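Local coordinates for protein citrinin polyketide synthase (Monascus purpureus, PDB 5MPT) that builds the keto-aldehyde precursor of the mycotoxin citrinin as a non-reducing polyketide synthase, this chain being its C-methyltransferase (CMeT) domain, at residues Lys25-Asp29 / Asp363-Arg369; Leu225-Glu229 / Phe254-Met260; Leu305-Leu311 / Ile378-Ser383. All coordinates share one frame. Residues are numbered along the deposited sequence.

In the fold
All three contacts bear on the seven-stranded sheet of a class I, Rossmann-like methyltransferase fold, strand order 3-2-1-4-5-7-6. Contact 3 pairs strand 309-316 with the reversed strand 375-381; contact 1 continues from the next strand, 361-364, and ties its exit to the N-terminal helices. These two touch: Asp-363 O lies 2.9 Å from Ile-379 N. Contact 2 packs the loop entering the opposite edge strand, 260-264, its centre about 29 Å from that of contact 1 and about 23 Å from that of contact 3. The side chain of catalytic Glu-315 is about 4 Å from that of Ile-378 and about 9 Å from that of Trp-364; bound S-adenosyl-L-homocysteine lies about 9 Å from the Phe-254 side chain.

Contact 1: Lys25-Asp29 / Asp363-Arg369; sequences KEATD and DWTEGTR
Segment 363-369 leaves edge strand 361-364 and stays extended through Gly-367 (phi/psi -165°/180°), while 25-29 spans the break between helices 14-26 and 28-34, with Ala-27 as N-cap of the second. Both run in the same sense: the CA atoms of Lys-25 and Thr-365 are 4.7 Å apart, those of Asp-29 and Gly-367 5.4 Å. The contact thus joins the N-terminal helices to the end of the edge strand of the class I methyltransferase sheet, and a salt-bridge network lies at the end nearest strand 361-364. Lys-25, all-trans (tttt), is long enough to reach from the helix end to two carboxylates: its NZ lies 2.8 Å from Asp-363 OD1, as hydrogen bond and salt bridge, and 3.2 Å from Glu-366 OE2, a second salt bridge. Thr-28 (m) turns inward; its OG1 donates to Lys-25 O at 2.7 Å across the helix break and also bonds Gln-189, and its CB rests 3.3 Å from Glu-366 O. Beside it, Thr-365 OG1 accepts the backbone amide of Leu-377. Water 1 fills the gap between the backbones, 3.0 Å from Lys-25 O and 2.8 Å from Glu-366 O. At the other end Asp-29 (m) suits its place because one carboxylate can receive successive amides: OD2 accepts Thr-368 N at 2.7 Å and Thr-368 OG1 at 2.9 Å, OD1 accepts Arg-369 N at 3.0 Å. Gly-367 makes room for it, since a CB there would fall 2.3 Å from Asp-29 OD1. Beyond, Arg-369 NE donates to water 3 at 3.0 Å.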
loop_
_atom_site.group_PDB
_atom_site.type_symbol
_atom_site.label_atom_id
_atom_site.label_comp_id
_atom_site.label_asym_id
_atom_site.label_seq_id
_atom_site.Cartn_x
_atom_site.Cartn_y
_atom_site.Cartn_z
ATOM N N LYS A 25 -17.302 8.044 -3.575
ATOM C CA LYS A 25 -17.029 7.218 -4.746
ATOM C C LYS A 25 -17.160 8.029 -6.026
ATOM O O LYS A 25 -16.307 7.943 -6.916
ATOM C CB LYS A 25 -17.998 6.026 -4.763
ATOM C CG LYS A 25 -17.817 5.087 -5.973
ATOM C CD LYS A 25 -18.711 3.860 -5.830
ATOM C CE LYS A 25 -18.593 2.940 -7.018
ATOM N NZ LYS A 25 -19.498 1.782 -6.899
ATOM N N GLU A 26 -18.237 8.798 -6.153
ATOM C CA GLU A 26 -18.426 9.551 -7.391
ATOM C C GLU A 26 -17.383 10.641 -7.591
ATOM O O GLU A 26 -17.236 11.111 -8.710
ATOM C CB GLU A 26 -19.832 10.139 -7.424
ATOM C CG GLU A 26 -20.870 9.027 -7.505
ATOM C CD GLU A 26 -22.316 9.490 -7.464
ATOM O OE1 GLU A 26 -22.577 10.702 -7.294
ATOM O OE2 GLU A 26 -23.194 8.607 -7.604
ATOM N N ALA A 27 -16.654 11.034 -6.551
ATOM C CA ALA A 27 -15.634 12.067 -6.640
ATOM C C ALA A 27 -14.228 11.496 -6.835
ATOM O O ALA A 27 -13.263 12.255 -6.746
ATOM C CB ALA A 27 -15.648 12.918 -5.372
ATOM N N THR A 28 -14.093 10.185 -7.068
ATOM C CA THR A 28 -12.767 9.563 -7.159
ATOM C C THR A 28 -11.849 10.285 -8.153
ATOM O O THR A 28 -10.722 10.646 -7.808
ATOM C CB THR A 28 -12.887 8.067 -7.522
ATOM O OG1 THR A 28 -13.694 7.398 -6.548
ATOM C CG2 THR A 28 -11.526 7.388 -7.531
ATOM N N ASP A 29 -12.318 10.501 -9.385
ATOM C CA ASP A 29 -11.516 11.184 -10.403
ATOM C C ASP A 29 -11.174 12.608 -9.991
ATOM O O ASP A 29 -10.076 13.101 -10.273
ATOM C CB ASP A 29 -12.251 11.206 -11.724
ATOM C CG ASP A 29 -12.277 9.873 -12.410
ATOM O OD1 ASP A 29 -11.318 9.100 -12.240
ATOM O OD2 ASP A 29 -13.234 9.603 -13.161
ATOM N N ASP A 363 -18.399 -2.389 -1.453
ATOM C CA ASP A 363 -18.343 -1.397 -2.524
ATOM C C ASP A 363 -16.909 -0.879 -2.616
ATOM O O ASP A 363 -16.084 -1.105 -1.719
ATOM C CB ASP A 363 -19.354 -0.272 -2.260
ATOM C CG ASP A 363 -19.732 0.524 -3.530
ATOM O OD1 ASP A 363 -19.180 0.268 -4.621
ATOM O OD2 ASP A 363 -20.622 1.405 -3.428
ATOM N N TRP A 364 -16.586 -0.191 -3.713
ATOM C CA TRP A 364 -15.256 0.410 -3.795
ATOM C C TRP A 364 -15.262 1.596 -4.740
ATOM O O TRP A 364 -16.179 1.770 -5.541
ATOM C CB TRP A 364 -14.180 -0.579 -4.241
ATOM C CG TRP A 364 -14.491 -1.310 -5.508
ATOM C CD1 TRP A 364 -14.236 -0.901 -6.789
ATOM C CD2 TRP A 364 -15.098 -2.594 -5.608
ATOM N NE1 TRP A 364 -14.669 -1.851 -7.679
ATOM C CE2 TRP A 364 -15.195 -2.907 -6.975
ATOM C CE3 TRP A 364 -15.589 -3.512 -4.666
ATOM C CZ2 TRP A 364 -15.754 -4.100 -7.424
ATOM C CZ3 TRP A 364 -16.142 -4.684 -5.116
ATOM C CH2 TRP A 364 -16.217 -4.970 -6.483
ATOM N N THR A 365 -14.233 2.431 -4.593
ATOM C CA THR A 365 -14.055 3.593 -5.447
ATOM C C THR A 365 -13.716 3.158 -6.857
ATOM O O THR A 365 -13.037 2.140 -7.071
ATOM C CB THR A 365 -12.941 4.487 -4.912
ATOM O OG1 THR A 365 -11.762 3.697 -4.719
ATOM C CG2 THR A 365 -13.343 5.089 -3.575
ATOM N N GLU A 366 -14.182 3.960 -7.817
ATOM C CA GLU A 366 -13.887 3.753 -9.220
ATOM C C GLU A 366 -13.969 5.089 -9.931
ATOM O O GLU A 366 -14.575 6.049 -9.437
ATOM C CB GLU A 366 -14.833 2.731 -9.854
ATOM C CG GLU A 366 -16.292 2.967 -9.717
ATOM C CD GLU A 366 -17.069 1.682 -10.001
ATOM O OE1 GLU A 366 -16.429 0.667 -10.375
ATOM O OE2 GLU A 366 -18.305 1.683 -9.856
ATOM N N GLY A 367 -13.365 5.120 -11.108
ATOM C CA GLY A 367 -13.381 6.311 -11.938
ATOM C C GLY A 367 -12.967 6.011 -13.360
ATOM O O GLY A 367 -12.626 4.882 -13.717
ATOM N N THR A 368 -12.965 7.066 -14.177
ATOM C CA THR A 368 -12.529 6.952 -15.566
ATOM C C THR A 368 -11.028 7.143 -15.734
ATOM O O THR A 368 -10.449 6.633 -16.708
ATOM C CB THR A 368 -13.274 7.976 -16.433
ATOM O OG1 THR A 368 -12.868 9.296 -16.058
ATOM C CG2 THR A 368 -14.777 7.836 -16.252
ATOM N N ARG A 369 -10.376 7.851 -14.821
ATOM C CA ARG A 369 -8.936 7.981 -14.902
ATOM C C ARG A 369 -8.252 6.641 -14.623
ATOM O O ARG A 369 -8.726 5.853 -13.797
ATOM C CB ARG A 369 -8.460 9.050 -13.917
ATOM C CG ARG A 369 -8.941 10.448 -14.288
ATOM C CD ARG A 369 -8.490 11.481 -13.259
ATOM N NE ARG A 369 -8.970 12.803 -13.656
ATOM C CZ ARG A 369 -8.327 13.596 -14.512
ATOM N NH1 ARG A 369 -7.173 13.183 -15.051
ATOM N NH2 ARG A 369 -8.826 14.790 -14.834
HETATM O O HOH W 1 -17.124 7.182 -9.705
HETATM O O HOH W 2 -15.111 9.279 -10.362
HETATM O O HOH W 3 -11.247 14.590 -13.036
#

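Contact 2: Leu225-Glu229 / Phe254-Met260; sequences LPLLE and FKKYPFM
Leu-225, the most deeply covered residue, points from helix 221-231 into a pocket formed by the loop 254-259 and the first residue of the strand, Met-260, its CA 7.3 Å from that of Tyr-257. The loop follows helix 244-253 and makes a type I turn, Tyr-257 to Met-260, into edge strand 260-264 of the methyltransferase sheet. Leu-225 (chi1 m, chi2 p) sets CB over the face of Tyr-257 (m), a CH-pi contact 3.7 Å from the ring centroid, and CD2 over the face of Phe-254, 3.4 Å from its CD1. Leu-225 CG lies 3.7 Å from Met-260 SD. Phe-259 (p) puts CZ 4.0 Å from Leu-228 CB, and its ring edge meets Leu-225 O. Pro-226, having no amide hydrogen, kinks the helix and places CG 3.4 Å from Tyr-257 OH. A branched aliphatic residue suits a pocket of rings and thioether. No hydrogen bond crosses, and Glu-229 OE1 stays 4.3 Å from Lys-256 NZ, beyond a salt bridge, so apolar packing dominates the contact.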
loop_
_atom_site.group_PDB
_atom_site.type_symbol
_atom_site.label_atom_id
_atom_site.label_comp_id
_atom_site.label_asym_id
_atom_site.label_seq_id
_atom_site.Cartn_x
_atom_site.Cartn_y
_atom_site.Cartn_z
ATOM N N LEU A 225 -6.648 12.331 12.558
ATOM C CA LEU A 225 -6.729 12.924 13.892
ATOM C C LEU A 225 -7.130 14.386 13.824
ATOM O O LEU A 225 -8.080 14.772 14.527
ATOM C CB LEU A 225 -5.400 12.735 14.630
ATOM C CG LEU A 225 -5.129 11.375 15.286
ATOM C CD1 LEU A 225 -5.684 10.222 14.458
ATOM C CD2 LEU A 225 -3.648 11.187 15.530
ATOM N N PRO A 226 -6.463 15.245 13.038
ATOM C CA PRO A 226 -6.955 16.622 12.867
ATOM C C PRO A 226 -8.368 16.671 12.346
ATOM O O PRO A 226 -9.145 17.558 12.735
ATOM C CB PRO A 226 -5.966 17.226 11.862
ATOM C CG PRO A 226 -4.763 16.403 11.967
ATOM C CD PRO A 226 -5.207 15.023 12.300
ATOM N N LEU A 227 -8.722 15.747 11.450
ATOM C CA LEU A 227 -10.100 15.683 10.972
ATOM C C LEU A 227 -11.078 15.472 12.126
ATOM O O LEU A 227 -12.079 16.181 12.235
ATOM C CB LEU A 227 -10.250 14.575 9.930
ATOM C CG LEU A 227 -11.698 14.381 9.455
ATOM C CD1 LEU A 227 -12.181 15.612 8.690
ATOM C CD2 LEU A 227 -11.875 13.137 8.612
ATOM N N LEU A 228 -10.824 14.477 12.977
ATOM C CA LEU A 228 -11.748 14.212 14.080
ATOM C C LEU A 228 -11.727 15.343 15.105
ATOM O O LEU A 228 -12.749 15.649 15.726
ATOM C CB LEU A 228 -11.391 12.882 14.733
ATOM C CG LEU A 228 -11.547 11.673 13.806
ATOM C CD1 LEU A 228 -10.789 10.474 14.317
ATOM C CD2 LEU A 228 -13.016 11.349 13.675
ATOM N N GLU A 229 -10.564 15.959 15.303
ATOM C CA GLU A 229 -10.461 17.139 16.152
ATOM C C GLU A 229 -11.403 18.241 15.671
ATOM O O GLU A 229 -12.169 18.808 16.457
ATOM C CB GLU A 229 -9.007 17.613 16.152
ATOM C CG GLU A 229 -8.643 18.722 17.118
ATOM C CD GLU A 229 -7.151 19.035 17.079
ATOM O OE1 GLU A 229 -6.614 19.270 15.970
ATOM O OE2 GLU A 229 -6.510 19.027 18.153
ATOM N N PHE A 254 1.469 11.611 18.536
ATOM C CA PHE A 254 0.047 11.931 18.502
ATOM C C PHE A 254 -0.547 12.145 19.893
ATOM O O PHE A 254 -1.774 12.098 20.053
ATOM C CB PHE A 254 -0.704 10.832 17.751
ATOM C CG PHE A 254 -0.311 10.705 16.298
ATOM C CD1 PHE A 254 -0.324 11.817 15.451
ATOM C CD2 PHE A 254 0.065 9.484 15.776
ATOM C CE1 PHE A 254 0.033 11.702 14.114
ATOM C CE2 PHE A 254 0.423 9.367 14.442
ATOM C CZ PHE A 254 0.405 10.484 13.612
ATOM N N LYS A 255 0.298 12.404 20.894
ATOM C CA LYS A 255 -0.186 12.652 22.250
ATOM C C LYS A 255 -1.125 13.846 22.295
ATOM O O LYS A 255 -2.081 13.862 23.077
ATOM C CB LYS A 255 0.997 12.884 23.186
ATOM C CG LYS A 255 0.614 13.023 24.641
ATOM C CD LYS A 255 1.793 13.486 25.475
ATOM C CE LYS A 255 1.397 13.671 26.931
ATOM N NZ LYS A 255 0.896 12.408 27.536
ATOM N N LYS A 256 -0.851 14.865 21.482
ATOM C CA LYS A 256 -1.676 16.063 21.366
ATOM C C LYS A 256 -3.160 15.757 21.486
ATOM O O LYS A 256 -3.913 16.533 22.081
ATOM C CB LYS A 256 -1.405 16.749 20.022
ATOM C CG LYS A 256 -2.325 17.913 19.689
ATOM C CD LYS A 256 -2.023 18.481 18.315
ATOM C CE LYS A 256 -2.876 19.712 18.017
ATOM N NZ LYS A 256 -2.527 20.356 16.714
ATOM N N TYR A 257 -3.593 14.639 20.917
ATOM C CA TYR A 257 -5.014 14.371 20.787
ATOM C C TYR A 257 -5.488 13.519 21.961
ATOM O O TYR A 257 -4.935 12.433 22.188
ATOM C CB TYR A 257 -5.295 13.683 19.461
ATOM C CG TYR A 257 -4.754 14.441 18.265
ATOM C CD1 TYR A 257 -5.507 15.429 17.641
ATOM C CD2 TYR A 257 -3.493 14.174 17.766
ATOM C CE1 TYR A 257 -5.025 16.121 16.561
ATOM C CE2 TYR A 257 -3.000 14.871 16.666
ATOM C CZ TYR A 257 -3.770 15.841 16.073
ATOM O OH TYR A 257 -3.295 16.546 14.980
ATOM N N PRO A 258 -6.480 13.968 22.738
ATOM C CA PRO A 258 -6.855 13.237 23.954
ATOM C C PRO A 258 -7.789 12.067 23.709
ATOM O O PRO A 258 -8.041 11.293 24.644
ATOM C CB PRO A 258 -7.552 14.314 24.784
ATOM C CG PRO A 258 -8.263 15.132 23.749
ATOM C CD PRO A 258 -7.348 15.145 22.532
ATOM N N PHE A 259 -8.317 11.929 22.494
ATOM C CA PHE A 259 -9.215 10.844 22.141
ATOM C C PHE A 259 -8.466 9.606 21.643
ATOM O O PHE A 259 -9.084 8.721 21.043
ATOM C CB PHE A 259 -10.225 11.314 21.084
ATOM C CG PHE A 259 -9.592 11.898 19.819
ATOM C CD1 PHE A 259 -8.991 11.073 18.877
ATOM C CD2 PHE A 259 -9.622 13.260 19.577
ATOM C CE1 PHE A 259 -8.421 11.591 17.730
ATOM C CE2 PHE A 259 -9.057 13.791 18.424
ATOM C CZ PHE A 259 -8.451 12.953 17.499
ATOM N N MET A 260 -7.167 9.507 21.899
ATOM C CA MET A 260 -6.347 8.458 21.309
ATOM C C MET A 260 -6.086 7.332 22.295
ATOM O O MET A 260 -5.843 7.565 23.482
ATOM C CB MET A 260 -5.009 9.018 20.823
ATOM C CG MET A 260 -5.136 9.961 19.654
ATOM S SD MET A 260 -5.828 9.212 18.162
ATOM C CE MET A 260 -4.565 7.993 17.805
#

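Contact 3: Leu305-Leu311 / Ile378-Ser383; sequences LRPDGFL and IIALAS
Strands 309-311 and 378-381 run antiparallel, their short axes 4.5 Å apart at closest and 147° between directions. Leu-311 and Ala-380 form the hydrogen-bonded pair (CA-CA 5.0 Å), satisfying each other both ways: Leu-311 N donates to Ala-380 O at 2.7 Å and Ala-380 N to Leu-311 O at 2.8 Å. Phe-310 and Leu-381 form the adjoining non-hydrogen-bonded pair (CA-CA 4.2 Å), so the backbone of Phe-310 bonds outward, to His-280 and Ile-282 of strand 279-285. Ala-382 N then donates to Gly-309 O at 2.9 Å, and Ala-382 O is bonded by His-302 NE2. This is the step in a class I methyltransferase sheet where one reversed strand joins its parallel neighbours. Phe-310 (p), Ile-379 and Leu-381 give one apolar face, which helix 14-26 covers through Ile-17; Ile-379 CD1 sits over the Phe-310 ring, 4.1 Å from its centroid. Leu-311 and the small Ala-380 take the other face, against Tyr-359. Ahead of the strand, a type I turn from Arg-306 to Gly-309 is closed by Gly-309 N to Arg-306 O, 2.9 Å; across it the Arg-306 guanidinium meets the Asp-308 carboxylate, NE to OD1 at 3.0 Å and NH2 to OD2 at 2.9 Å, a salt bridge. Proline fits the turn's second position, phi being -56°. Its carbonyl is well served: Ser-383 OG donates to Pro-307 O at 2.5 Å, and water 4 donates to Pro-307 O and Gly-309 O, both at 2.8 Å, while accepting Ser-383 N at 3.1 Å.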
loop_
_atom_site.group_PDB
_atom_site.type_symbol
_atom_site.label_atom_id
_atom_site.label_comp_id
_atom_site.label_asym_id
_atom_site.label_seq_id
_atom_site.Cartn_x
_atom_site.Cartn_y
_atom_site.Cartn_z
ATOM N N LEU A 305 -15.773 -5.830 14.621
ATOM C CA LEU A 305 -16.760 -4.815 14.261
ATOM C C LEU A 305 -18.042 -5.033 15.029
ATOM O O LEU A 305 -18.507 -6.168 15.197
ATOM C CB LEU A 305 -17.087 -4.849 12.772
ATOM C CG LEU A 305 -15.959 -4.376 11.856
ATOM C CD1 LEU A 305 -16.309 -4.548 10.390
ATOM C CD2 LEU A 305 -15.625 -2.916 12.131
ATOM N N ARG A 306 -18.619 -3.929 15.489
ATOM C CA ARG A 306 -20.022 -3.937 15.858
ATOM C C ARG A 306 -20.866 -4.368 14.655
ATOM O O ARG A 306 -20.461 -4.166 13.506
ATOM C CB ARG A 306 -20.460 -2.548 16.307
ATOM C CG ARG A 306 -19.750 -1.999 17.526
ATOM C CD ARG A 306 -19.914 -0.500 17.580
ATOM N NE ARG A 306 -21.319 -0.098 17.444
ATOM C CZ ARG A 306 -22.142 0.120 18.478
ATOM N NH1 ARG A 306 -21.675 0.025 19.700
ATOM N NH2 ARG A 306 -23.416 0.494 18.291
ATOM N N PRO A 307 -22.056 -4.938 14.894
ATOM C CA PRO A 307 -22.951 -5.304 13.780
ATOM C C PRO A 307 -23.295 -4.147 12.874
ATOM O O PRO A 307 -23.564 -4.367 11.687
ATOM C CB PRO A 307 -24.212 -5.815 14.505
ATOM C CG PRO A 307 -23.736 -6.281 15.765
ATOM C CD PRO A 307 -22.576 -5.431 16.175
ATOM N N ASP A 308 -23.319 -2.924 13.395
ATOM C CA ASP A 308 -23.625 -1.758 12.584
ATOM C C ASP A 308 -22.377 -1.122 11.969
ATOM O O ASP A 308 -22.487 -0.073 11.330
ATOM C CB ASP A 308 -24.416 -0.716 13.399
ATOM C CG ASP A 308 -23.649 -0.179 14.604
ATOM O OD1 ASP A 308 -22.456 -0.419 14.699
ATOM O OD2 ASP A 308 -24.225 0.496 15.485
ATOM N N GLY A 309 -21.212 -1.765 12.092
ATOM C CA GLY A 309 -19.959 -1.173 11.668
ATOM C C GLY A 309 -19.515 -1.582 10.273
ATOM O O GLY A 309 -20.175 -2.335 9.555
ATOM N N PHE A 310 -18.320 -1.107 9.918
ATOM C CA PHE A 310 -17.768 -1.434 8.615
ATOM C C PHE A 310 -16.256 -1.343 8.628
ATOM O O PHE A 310 -15.634 -0.629 9.431
ATOM C CB PHE A 310 -18.303 -0.520 7.503
ATOM C CG PHE A 310 -17.937 0.914 7.666
ATOM C CD1 PHE A 310 -18.779 1.781 8.316
ATOM C CD2 PHE A 310 -16.777 1.411 7.118
ATOM C CE1 PHE A 310 -18.465 3.090 8.468
ATOM C CE2 PHE A 310 -16.467 2.754 7.247
ATOM C CZ PHE A 310 -17.298 3.590 7.908
ATOM N N LEU A 311 -15.691 -2.057 7.672
ATOM C CA LEU A 311 -14.286 -1.993 7.324
ATOM C C LEU A 311 -14.093 -1.065 6.130
ATOM O O LEU A 311 -14.786 -1.204 5.121
ATOM C CB LEU A 311 -13.782 -3.392 6.984
ATOM C CG LEU A 311 -12.391 -3.530 6.324
ATOM C CD1 LEU A 311 -11.321 -3.035 7.266
ATOM C CD2 LEU A 311 -12.177 -4.976 5.974
ATOM N N ILE A 378 -12.077 0.321 -0.345
ATOM C CA ILE A 378 -12.978 -0.821 -0.405
ATOM C C ILE A 378 -13.680 -0.838 0.934
ATOM O O ILE A 378 -13.040 -0.974 1.988
ATOM C CB ILE A 378 -12.248 -2.154 -0.664
ATOM C CG1 ILE A 378 -11.398 -2.083 -1.930
ATOM C CG2 ILE A 378 -13.241 -3.305 -0.790
ATOM C CD1 ILE A 378 -10.441 -3.281 -2.076
ATOM N N ILE A 379 -14.977 -0.606 0.909
ATOM C CA ILE A 379 -15.777 -0.605 2.129
ATOM C C ILE A 379 -16.521 -1.923 2.227
ATOM O O ILE A 379 -16.993 -2.468 1.213
ATOM C CB ILE A 379 -16.735 0.614 2.163
ATOM C CG1 ILE A 379 -17.357 0.733 3.550
ATOM C CG2 ILE A 379 -17.847 0.512 1.087
ATOM C CD1 ILE A 379 -18.108 2.064 3.747
ATOM N N ALA A 380 -16.632 -2.439 3.458
ATOM C CA ALA A 380 -17.262 -3.728 3.724
ATOM C C ALA A 380 -18.062 -3.620 5.020
ATOM O O ALA A 380 -17.499 -3.386 6.094
ATOM C CB ALA A 380 -16.216 -4.829 3.791
ATOM N N LEU A 381 -19.369 -3.728 4.896
ATOM C CA LEU A 381 -20.259 -3.609 6.038
ATOM C C LEU A 381 -20.370 -4.943 6.761
ATOM O O LEU A 381 -20.478 -6.009 6.135
ATOM C CB LEU A 381 -21.638 -3.139 5.587
ATOM C CG LEU A 381 -21.816 -1.638 5.342
ATOM C CD1 LEU A 381 -20.877 -1.099 4.327
ATOM C CD2 LEU A 381 -23.269 -1.364 4.935
ATOM N N ALA A 382 -20.338 -4.877 8.090
ATOM C CA ALA A 382 -20.419 -6.105 8.884
ATOM C C ALA A 382 -21.719 -6.865 8.664
ATOM O O ALA A 382 -21.715 -8.101 8.738
ATOM C CB ALA A 382 -20.273 -5.806 10.368
ATOM N N SER A 383 -22.842 -6.156 8.463
ATOM C CA SER A 383 -24.161 -6.734 8.248
ATOM C C SER A 383 -24.746 -6.295 6.906
ATOM O O SER A 383 -24.347 -5.275 6.330
ATOM C CB SER A 383 -25.131 -6.307 9.356
ATOM O OG SER A 383 -24.562 -6.460 10.642
HETATM O O HOH W 4 -22.867 -3.166 9.255
#